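Local coordinates for cellobiose 2-epimerase (Ruminococcus albus, PDB 3VW5), which catalyses the reversible epimerization of cellobiose to 4-O-beta-D-glucosyl-D-mannose, working directly on the unmodified sugar, at residues A[45-58]-A[69-81]. The protein carries 2 engineered substitutions. Numbering follows the deposited sequence.
Sequences KGVILHSRILWFYS and LLDNAKHAYEFIK
Y57 and A73 mark where the two helices press most closely, with their CA atoms 4.8 Å apart. The small A73 methyl lets Y57 CB settle against the backbone of 69-81, where A73 N and L69 O both come within 3.5 Å of it. Beyond it, N72 CB sits over the centre of one face of the phenol ring, 3.5 Å from the centroid and 5° off the normal, a CH-pi contact. The amide of N72 is well tilted against that ring; its OD1 turns to R22, while Y57 OH bonds N19. F56 backs the opposite face of the ring.

One turn back, L54 drops as a knob into the hole formed by A73, A76, Y77 and I80. Its CG is anti to the backbone N (chi1 178°), which carries the two methyls across to Y77 and I80, CD1 lying against A73 O and Y77 CB and CD2 meeting I80 CD1 at 3.7 Å.

The segments belong to consecutive helices, 47-64 and 67-84, of the (alpha/alpha)6 barrel, which form a hairpin; the axes of 47-58 and 69-81 run nearly antiparallel and come within 8.0 Å of each other.

Near the start of helix 47-64, rings take over from this close backbone packing. H50 and F79 form an offset stack, centroids 4.4 Å apart and planes inclined by 28°. H50 ND1 bonds G46 O almost in the ring plane and NE2 bonds F29 N, so both nitrogens fix the imidazole's rotation. With an alanine here, F79 would probably lose its stacking partner and F29 N its acceptor. K45 extends past F79, CD 3.8 Å from CZ, to reach D23 and G27.

The outward side of 69-81, with D71 and K74, adds nothing to this buried contact; there K81 makes salt bridges with E78 and E130.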
ATOM      1  N   LYS A  45      -2.062 -13.211 -13.240  1.00 40.82           N
ATOM      2  CA  LYS A  45      -2.669 -12.578 -12.080  1.00 42.61           C
ATOM      3  C   LYS A  45      -1.662 -12.480 -10.934  1.00 44.51           C
ATOM      4  O   LYS A  45      -1.263 -13.494 -10.364  1.00 45.50           O
ATOM      5  CB  LYS A  45      -3.898 -13.380 -11.635  1.00 43.63           C
ATOM      6  CG  LYS A  45      -4.892 -13.655 -12.756  1.00 44.67           C
ATOM      7  CD  LYS A  45      -6.049 -14.535 -12.299  1.00 43.13           C
ATOM      8  CE  LYS A  45      -7.160 -14.567 -13.342  1.00 44.38           C
ATOM      9  NZ  LYS A  45      -8.220 -15.572 -13.029  1.00 46.20           N
ATOM     10  N   GLY A  46      -1.249 -11.259 -10.605  1.00 44.24           N
ATOM     11  CA  GLY A  46      -0.252 -11.032  -9.570  1.00 38.97           C
ATOM     12  C   GLY A  46      -0.850 -11.202  -8.192  1.00 44.67           C
ATOM     13  O   GLY A  46      -2.013 -10.837  -7.954  1.00 46.60           O
ATOM     14  N   VAL A  47      -0.074 -11.755  -7.264  1.00 42.00           N
ATOM     15  CA  VAL A  47      -0.635 -12.032  -5.949  1.00 39.29           C
ATOM     16  C   VAL A  47      -0.725 -10.780  -5.071  1.00 37.14           C
ATOM     17  O   VAL A  47      -1.657 -10.649  -4.269  1.00 39.32           O
ATOM     18  CB  VAL A  47       0.022 -13.257  -5.249  1.00 41.34           C
ATOM     19  CG1 VAL A  47       0.867 -14.059  -6.249  1.00 37.59           C
ATOM     20  CG2 VAL A  47       0.799 -12.850  -4.023  1.00 37.62           C
ATOM     21  N   ILE A  48       0.206  -9.846  -5.235  1.00 35.82           N
ATOM     22  CA  ILE A  48       0.059  -8.545  -4.575  1.00 37.44           C
ATOM     23  C   ILE A  48      -1.245  -7.841  -4.991  1.00 36.77           C
ATOM     24  O   ILE A  48      -1.893  -7.178  -4.184  1.00 40.40           O
ATOM     25  CB  ILE A  48       1.280  -7.630  -4.808  1.00 36.71           C
ATOM     26  CG1 ILE A  48       2.024  -7.412  -3.492  1.00 45.48           C
ATOM     27  CG2 ILE A  48       0.854  -6.282  -5.328  1.00 38.73           C
ATOM     28  CD1 ILE A  48       3.468  -7.016  -3.692  1.00 50.48           C
ATOM     29  N   LEU A  49      -1.624  -8.010  -6.249  1.00 30.08           N
ATOM     30  CA  LEU A  49      -2.854  -7.455  -6.769  1.00 33.81           C
ATOM     31  C   LEU A  49      -4.053  -8.077  -6.058  1.00 40.51           C
ATOM     32  O   LEU A  49      -4.968  -7.371  -5.640  1.00 39.42           O
ATOM     33  CB  LEU A  49      -2.938  -7.679  -8.289  1.00 35.03           C
ATOM     34  CG  LEU A  49      -4.269  -7.437  -9.007  1.00 34.58           C
ATOM     35  CD1 LEU A  49      -4.770  -6.035  -8.769  1.00 34.10           C
ATOM     36  CD2 LEU A  49      -4.165  -7.729 -10.494  1.00 35.91           C
ATOM     37  N   HIS A  50      -4.046  -9.403  -5.924  1.00 40.78           N
ATOM     38  CA  HIS A  50      -5.135 -10.089  -5.254  1.00 35.62           C
ATOM     39  C   HIS A  50      -5.195  -9.803  -3.765  1.00 38.13           C
ATOM     40  O   HIS A  50      -6.279  -9.675  -3.197  1.00 42.66           O
ATOM     41  CB  HIS A  50      -5.102 -11.581  -5.542  1.00 35.12           C
ATOM     42  CG  HIS A  50      -5.652 -11.922  -6.887  1.00 46.37           C
ATOM     43  ND1 HIS A  50      -4.964 -11.671  -8.055  1.00 43.34           N
ATOM     44  CD2 HIS A  50      -6.849 -12.440  -7.257  1.00 46.33           C
ATOM     45  CE1 HIS A  50      -5.702 -12.046  -9.083  1.00 41.05           C
ATOM     46  NE2 HIS A  50      -6.850 -12.515  -8.628  1.00 38.39           N
ATOM     47  N   SER A  51      -4.050  -9.673  -3.122  1.00 32.60           N
ATOM     48  CA  SER A  51      -4.091  -9.324  -1.720  1.00 31.17           C
ATOM     49  C   SER A  51      -4.681  -7.939  -1.540  1.00 32.27           C
ATOM     50  O   SER A  51      -5.439  -7.702  -0.608  1.00 30.61           O
ATOM     51  CB  SER A  51      -2.708  -9.430  -1.098  1.00 32.62           C
ATOM     52  OG  SER A  51      -2.273 -10.768  -1.158  1.00 31.48           O
ATOM     53  N   ARG A  52      -4.346  -7.025  -2.446  1.00 37.23           N
ATOM     54  CA  ARG A  52      -4.853  -5.656  -2.351  1.00 37.05           C
ATOM     55  C   ARG A  52      -6.360  -5.571  -2.613  1.00 33.53           C
ATOM     56  O   ARG A  52      -7.085  -4.807  -1.952  1.00 28.84           O
ATOM     57  CB  ARG A  52      -4.059  -4.728  -3.253  1.00 33.14           C
ATOM     58  CG  ARG A  52      -2.662  -4.505  -2.745  1.00 39.61           C
ATOM     59  CD  ARG A  52      -1.741  -3.893  -3.781  1.00 39.36           C
ATOM     60  NE  ARG A  52      -0.560  -3.303  -3.162  1.00 44.43           N
ATOM     61  CZ  ARG A  52       0.313  -2.518  -3.792  1.00 49.50           C
ATOM     62  NH1 ARG A  52       0.150  -2.214  -5.077  1.00 50.82           N
ATOM     63  NH2 ARG A  52       1.349  -2.030  -3.131  1.00 44.62           N
ATOM     64  N   ILE A  53      -6.826  -6.371  -3.564  1.00 31.35           N
ATOM     65  CA  ILE A  53      -8.255  -6.496  -3.785  1.00 36.95           C
ATOM     66  C   ILE A  53      -8.925  -7.075  -2.527  1.00 35.15           C
ATOM     67  O   ILE A  53      -9.899  -6.502  -2.018  1.00 32.47           O
ATOM     68  CB  ILE A  53      -8.555  -7.317  -5.036  1.00 37.24           C
ATOM     69  CG1 ILE A  53      -8.044  -6.561  -6.253  1.00 34.07           C
ATOM     70  CG2 ILE A  53     -10.059  -7.589  -5.181  1.00 35.36           C
ATOM     71  CD1 ILE A  53      -7.961  -7.400  -7.528  1.00 33.32           C
ATOM     72  N   LEU A  54      -8.376  -8.178  -2.009  1.00 39.04           N
ATOM     73  CA  LEU A  54      -8.870  -8.785  -0.759  1.00 32.09           C
ATOM     74  C   LEU A  54      -8.913  -7.749   0.356  1.00 33.68           C
ATOM     75  O   LEU A  54      -9.935  -7.580   1.025  1.00 37.29           O
ATOM     76  CB  LEU A  54      -8.033  -9.998  -0.341  1.00 32.00           C
ATOM     77  CG  LEU A  54      -8.438 -10.674   0.982  1.00 38.29           C
ATOM     78  CD1 LEU A  54      -9.943 -10.902   1.078  1.00 35.35           C
ATOM     79  CD2 LEU A  54      -7.692 -11.978   1.244  1.00 30.67           C
ATOM     80  N   TRP A  55      -7.818  -7.022   0.545  1.00 34.12           N
ATOM     81  CA  TRP A  55      -7.833  -5.978   1.554  1.00 33.33           C
ATOM     82  C   TRP A  55      -8.955  -4.976   1.291  1.00 32.95           C
ATOM     83  O   TRP A  55      -9.643  -4.530   2.207  1.00 36.61           O
ATOM     84  CB  TRP A  55      -6.484  -5.242   1.663  1.00 30.53           C
ATOM     85  CG  TRP A  55      -6.584  -4.159   2.712  1.00 29.97           C
ATOM     86  CD1 TRP A  55      -6.318  -4.282   4.042  1.00 28.82           C
ATOM     87  CD2 TRP A  55      -7.058  -2.813   2.522  1.00 34.99           C
ATOM     88  NE1 TRP A  55      -6.562  -3.095   4.687  1.00 34.77           N
ATOM     89  CE2 TRP A  55      -7.024  -2.178   3.780  1.00 33.64           C
ATOM     90  CE3 TRP A  55      -7.493  -2.080   1.408  1.00 30.43           C
ATOM     91  CZ2 TRP A  55      -7.421  -0.853   3.957  1.00 32.37           C
ATOM     92  CZ3 TRP A  55      -7.887  -0.763   1.591  1.00 26.34           C
ATOM     93  CH2 TRP A  55      -7.848  -0.167   2.847  1.00 29.12           C
ATOM     94  N   PHE A  56      -9.120  -4.618   0.024  1.00 35.82           N
ATOM     95  CA  PHE A  56     -10.041  -3.568  -0.360  1.00 36.54           C
ATOM     96  C   PHE A  56     -11.491  -3.942  -0.118  1.00 40.13           C
ATOM     97  O   PHE A  56     -12.254  -3.158   0.459  1.00 36.98           O
ATOM     98  CB  PHE A  56      -9.871  -3.238  -1.833  1.00 38.02           C
ATOM     99  CG  PHE A  56     -10.989  -2.421  -2.391  1.00 34.67           C
ATOM    100  CD1 PHE A  56     -11.083  -1.081  -2.093  1.00 32.03           C
ATOM    101  CD2 PHE A  56     -11.942  -2.997  -3.205  1.00 32.20           C
ATOM    102  CE1 PHE A  56     -12.099  -0.325  -2.601  1.00 37.45           C
ATOM    103  CE2 PHE A  56     -12.960  -2.239  -3.733  1.00 37.45           C
ATOM    104  CZ  PHE A  56     -13.045  -0.899  -3.431  1.00 37.33           C
ATOM    105  N   TYR A  57     -11.882  -5.128  -0.568  1.00 35.56           N
ATOM    106  CA  TYR A  57     -13.259  -5.538  -0.361  1.00 36.62           C
ATOM    107  C   TYR A  57     -13.536  -5.754   1.106  1.00 42.77           C
ATOM    108  O   TYR A  57     -14.563  -5.285   1.626  1.00 45.85           O
ATOM    109  CB  TYR A  57     -13.615  -6.761  -1.196  1.00 38.67           C
ATOM    110  CG  TYR A  57     -13.984  -6.393  -2.612  1.00 39.88           C
ATOM    111  CD1 TYR A  57     -15.049  -5.522  -2.867  1.00 37.70           C
ATOM    112  CD2 TYR A  57     -13.273  -6.899  -3.690  1.00 35.16           C
ATOM    113  CE1 TYR A  57     -15.400  -5.182  -4.155  1.00 37.95           C
ATOM    114  CE2 TYR A  57     -13.612  -6.561  -4.980  1.00 41.81           C
ATOM    115  CZ  TYR A  57     -14.674  -5.701  -5.212  1.00 42.39           C
ATOM    116  OH  TYR A  57     -15.011  -5.363  -6.501  1.00 40.71           O
ATOM    117  N   SER A  58     -12.620  -6.439   1.785  1.00 37.98           N
ATOM    118  CA  SER A  58     -12.797  -6.647   3.216  1.00 40.60           C
ATOM    119  C   SER A  58     -13.060  -5.305   3.921  1.00 38.84           C
ATOM    120  O   SER A  58     -13.965  -5.196   4.742  1.00 45.70           O
ATOM    121  CB  SER A  58     -11.613  -7.416   3.838  1.00 43.33           C
ATOM    122  OG  SER A  58     -11.337  -8.627   3.136  1.00 37.00           O
ATOM    123  N   LEU A  69     -20.056  -6.844  -1.149  1.00 40.11           N
ATOM    124  CA  LEU A  69     -18.654  -6.534  -0.911  1.00 42.70           C
ATOM    125  C   LEU A  69     -17.920  -7.683  -0.224  1.00 49.19           C
ATOM    126  O   LEU A  69     -16.795  -8.038  -0.621  1.00 44.83           O
ATOM    127  CB  LEU A  69     -18.505  -5.243  -0.113  1.00 41.69           C
ATOM    128  CG  LEU A  69     -19.171  -4.036  -0.784  1.00 40.10           C
ATOM    129  CD1 LEU A  69     -19.179  -2.827   0.139  1.00 37.18           C
ATOM    130  CD2 LEU A  69     -18.522  -3.713  -2.148  1.00 38.04           C
ATOM    131  N   LEU A  70     -18.554  -8.272   0.793  1.00 50.61           N
ATOM    132  CA  LEU A  70     -17.976  -9.422   1.474  1.00 45.63           C
ATOM    133  C   LEU A  70     -17.903 -10.648   0.585  1.00 40.99           C
ATOM    134  O   LEU A  70     -16.992 -11.451   0.716  1.00 48.48           O
ATOM    135  CB  LEU A  70     -18.721  -9.759   2.760  1.00 50.58           C
ATOM    136  CG  LEU A  70     -18.009 -10.814   3.633  1.00 51.65           C
ATOM    137  CD1 LEU A  70     -16.721 -10.276   4.231  1.00 45.17           C
ATOM    138  CD2 LEU A  70     -18.917 -11.315   4.746  1.00 50.41           C
ATOM    139  N   ASP A  71     -18.849 -10.796  -0.328  1.00 42.19           N
ATOM    140  CA  ASP A  71     -18.810 -11.926  -1.253  1.00 45.43           C
ATOM    141  C   ASP A  71     -17.603 -11.818  -2.213  1.00 45.80           C
ATOM    142  O   ASP A  71     -16.933 -12.816  -2.505  1.00 40.46           O
ATOM    143  CB  ASP A  71     -20.140 -12.068  -2.014  1.00 43.74           C
ATOM    144  CG  ASP A  71     -20.237 -13.381  -2.793  1.00 58.10           C
ATOM    145  OD1 ASP A  71     -19.634 -14.395  -2.359  1.00 62.77           O
ATOM    146  OD2 ASP A  71     -20.917 -13.413  -3.848  1.00 70.27           O
ATOM    147  N   ASN A  72     -17.337 -10.601  -2.690  1.00 48.77           N
ATOM    148  CA  ASN A  72     -16.163 -10.319  -3.514  1.00 39.99           C
ATOM    149  C   ASN A  72     -14.846 -10.491  -2.754  1.00 41.49           C
ATOM    150  O   ASN A  72     -13.892 -11.084  -3.272  1.00 36.40           O
ATOM    151  CB  ASN A  72     -16.254  -8.913  -4.101  1.00 39.69           C
ATOM    152  CG  ASN A  72     -17.196  -8.843  -5.291  1.00 45.98           C
ATOM    153  OD1 ASN A  72     -17.456  -9.845  -5.970  1.00 48.14           O
ATOM    154  ND2 ASN A  72     -17.718  -7.653  -5.548  1.00 45.66           N
ATOM    155  N   ALA A  73     -14.800  -9.974  -1.526  1.00 37.48           N
ATOM    156  CA  ALA A  73     -13.692 -10.273  -0.636  1.00 37.18           C
ATOM    157  C   ALA A  73     -13.481 -11.783  -0.602  1.00 41.70           C
ATOM    158  O   ALA A  73     -12.385 -12.278  -0.901  1.00 38.49           O
ATOM    159  CB  ALA A  73     -13.930  -9.723   0.758  1.00 35.48           C
ATOM    160  N   LYS A  74     -14.532 -12.525  -0.273  1.00 37.60           N
ATOM    161  CA  LYS A  74     -14.390 -13.970  -0.166  1.00 42.07           C
ATOM    162  C   LYS A  74     -13.898 -14.618  -1.456  1.00 36.26           C
ATOM    163  O   LYS A  74     -13.145 -15.582  -1.411  1.00 43.19           O
ATOM    164  CB  LYS A  74     -15.685 -14.637   0.325  1.00 51.92           C
ATOM    165  CG  LYS A  74     -15.602 -16.161   0.370  1.00 55.22           C
ATOM    166  CD  LYS A  74     -16.881 -16.786   0.889  1.00 58.39           C
ATOM    167  CE  LYS A  74     -17.037 -18.219   0.379  1.00 68.08           C
ATOM    168  NZ  LYS A  74     -18.466 -18.522   0.028  1.00 72.45           N
ATOM    169  N   HIS A  75     -14.306 -14.080  -2.600  1.00 38.88           N
ATOM    170  CA  HIS A  75     -13.887 -14.619  -3.900  1.00 37.60           C
ATOM    171  C   HIS A  75     -12.386 -14.513  -4.077  1.00 40.49           C
ATOM    172  O   HIS A  75     -11.744 -15.458  -4.533  1.00 44.10           O
ATOM    173  CB  HIS A  75     -14.593 -13.896  -5.060  1.00 38.91           C
ATOM    174  CG  HIS A  75     -14.268 -14.456  -6.414  1.00 39.84           C
ATOM    175  ND1 HIS A  75     -14.726 -15.682  -6.843  1.00 39.54           N
ATOM    176  CD2 HIS A  75     -13.520 -13.957  -7.428  1.00 40.86           C
ATOM    177  CE1 HIS A  75     -14.277 -15.915  -8.065  1.00 41.65           C
ATOM    178  NE2 HIS A  75     -13.549 -14.883  -8.445  1.00 43.35           N
ATOM    179  N   ALA A  76     -11.844 -13.349  -3.726  1.00 35.13           N
ATOM    180  CA  ALA A  76     -10.408 -13.102  -3.781  1.00 38.45           C
ATOM    181  C   ALA A  76      -9.644 -13.939  -2.742  1.00 41.39           C
ATOM    182  O   ALA A  76      -8.618 -14.567  -3.050  1.00 38.34           O
ATOM    183  CB  ALA A  76     -10.118 -11.608  -3.592  1.00 37.13           C
ATOM    184  N   TYR A  77     -10.146 -13.936  -1.510  1.00 37.32           N
ATOM    185  CA  TYR A  77      -9.600 -14.802  -0.469  1.00 41.00           C
ATOM    186  C   TYR A  77      -9.408 -16.246  -0.943  1.00 44.65           C
ATOM    187  O   TYR A  77      -8.333 -16.838  -0.756  1.00 44.29           O
ATOM    188  CB  TYR A  77     -10.489 -14.772   0.767  1.00 38.01           C
ATOM    189  CG  TYR A  77     -10.195 -15.850   1.777  1.00 43.08           C
ATOM    190  CD1 TYR A  77      -9.087 -15.766   2.604  1.00 43.71           C
ATOM    191  CD2 TYR A  77     -11.053 -16.946   1.934  1.00 47.09           C
ATOM    192  CE1 TYR A  77      -8.823 -16.751   3.557  1.00 44.81           C
ATOM    193  CE2 TYR A  77     -10.797 -17.932   2.871  1.00 42.06           C
ATOM    194  CZ  TYR A  77      -9.679 -17.828   3.683  1.00 47.41           C
ATOM    195  OH  TYR A  77      -9.410 -18.794   4.626  1.00 51.47           O
ATOM    196  N   GLU A  78     -10.441 -16.820  -1.551  1.00 40.87           N
ATOM    197  CA  GLU A  78     -10.342 -18.208  -1.979  1.00 43.85           C
ATOM    198  C   GLU A  78      -9.200 -18.369  -2.967  1.00 44.05           C
ATOM    199  O   GLU A  78      -8.432 -19.330  -2.908  1.00 45.99           O
ATOM    200  CB  GLU A  78     -11.661 -18.702  -2.576  1.00 46.32           C
ATOM    201  CG  GLU A  78     -12.719 -19.034  -1.526  1.00 52.56           C
ATOM    202  CD  GLU A  78     -12.511 -20.402  -0.881  1.00 66.04           C
ATOM    203  OE1 GLU A  78     -12.469 -20.455   0.374  1.00 65.94           O
ATOM    204  OE2 GLU A  78     -12.403 -21.428  -1.616  1.00 66.24           O
ATOM    205  N   PHE A  79      -9.075 -17.408  -3.868  1.00 39.99           N
ATOM    206  CA  PHE A  79      -8.023 -17.474  -4.862  1.00 42.27           C
ATOM    207  C   PHE A  79      -6.646 -17.515  -4.185  1.00 42.61           C
ATOM    208  O   PHE A  79      -5.782 -18.299  -4.586  1.00 41.02           O
ATOM    209  CB  PHE A  79      -8.129 -16.305  -5.846  1.00 39.23           C
ATOM    210  CG  PHE A  79      -7.179 -16.401  -6.991  1.00 43.33           C
ATOM    211  CD1 PHE A  79      -7.430 -17.281  -8.043  1.00 43.03           C
ATOM    212  CD2 PHE A  79      -6.022 -15.623  -7.020  1.00 40.11           C
ATOM    213  CE1 PHE A  79      -6.545 -17.384  -9.109  1.00 41.73           C
ATOM    214  CE2 PHE A  79      -5.136 -15.718  -8.074  1.00 37.35           C
ATOM    215  CZ  PHE A  79      -5.397 -16.601  -9.126  1.00 40.56           C
ATOM    216  N   ILE A  80      -6.459 -16.692  -3.152  1.00 37.95           N
ATOM    217  CA  ILE A  80      -5.169 -16.606  -2.470  1.00 42.30           C
ATOM    218  C   ILE A  80      -4.854 -17.894  -1.704  1.00 43.59           C
ATOM    219  O   ILE A  80      -3.815 -18.537  -1.926  1.00 42.03           O
ATOM    220  CB  ILE A  80      -5.121 -15.396  -1.507  1.00 44.25           C
ATOM    221  CG1 ILE A  80      -5.084 -14.090  -2.296  1.00 37.84           C
ATOM    222  CG2 ILE A  80      -3.923 -15.481  -0.568  1.00 36.19           C
ATOM    223  CD1 ILE A  80      -5.342 -12.869  -1.447  1.00 34.86           C
ATOM    224  N   LYS A  81      -5.770 -18.270  -0.817  1.00 42.50           N
ATOM    225  CA  LYS A  81      -5.652 -19.503  -0.047  1.00 42.78           C
ATOM    226  C   LYS A  81      -5.384 -20.733  -0.915  1.00 39.92           C
ATOM    227  O   LYS A  81      -4.491 -21.520  -0.623  1.00 47.13           O
ATOM    228  CB  LYS A  81      -6.914 -19.705   0.794  1.00 48.11           C
ATOM    229  CG  LYS A  81      -6.925 -20.969   1.632  1.00 45.77           C
ATOM    230  CD  LYS A  81      -8.198 -21.051   2.453  1.00 52.57           C
ATOM    231  CE  LYS A  81      -9.390 -21.425   1.588  1.00 55.84           C
ATOM    232  NZ  LYS A  81     -10.646 -21.421   2.394  1.00 67.73           N
TER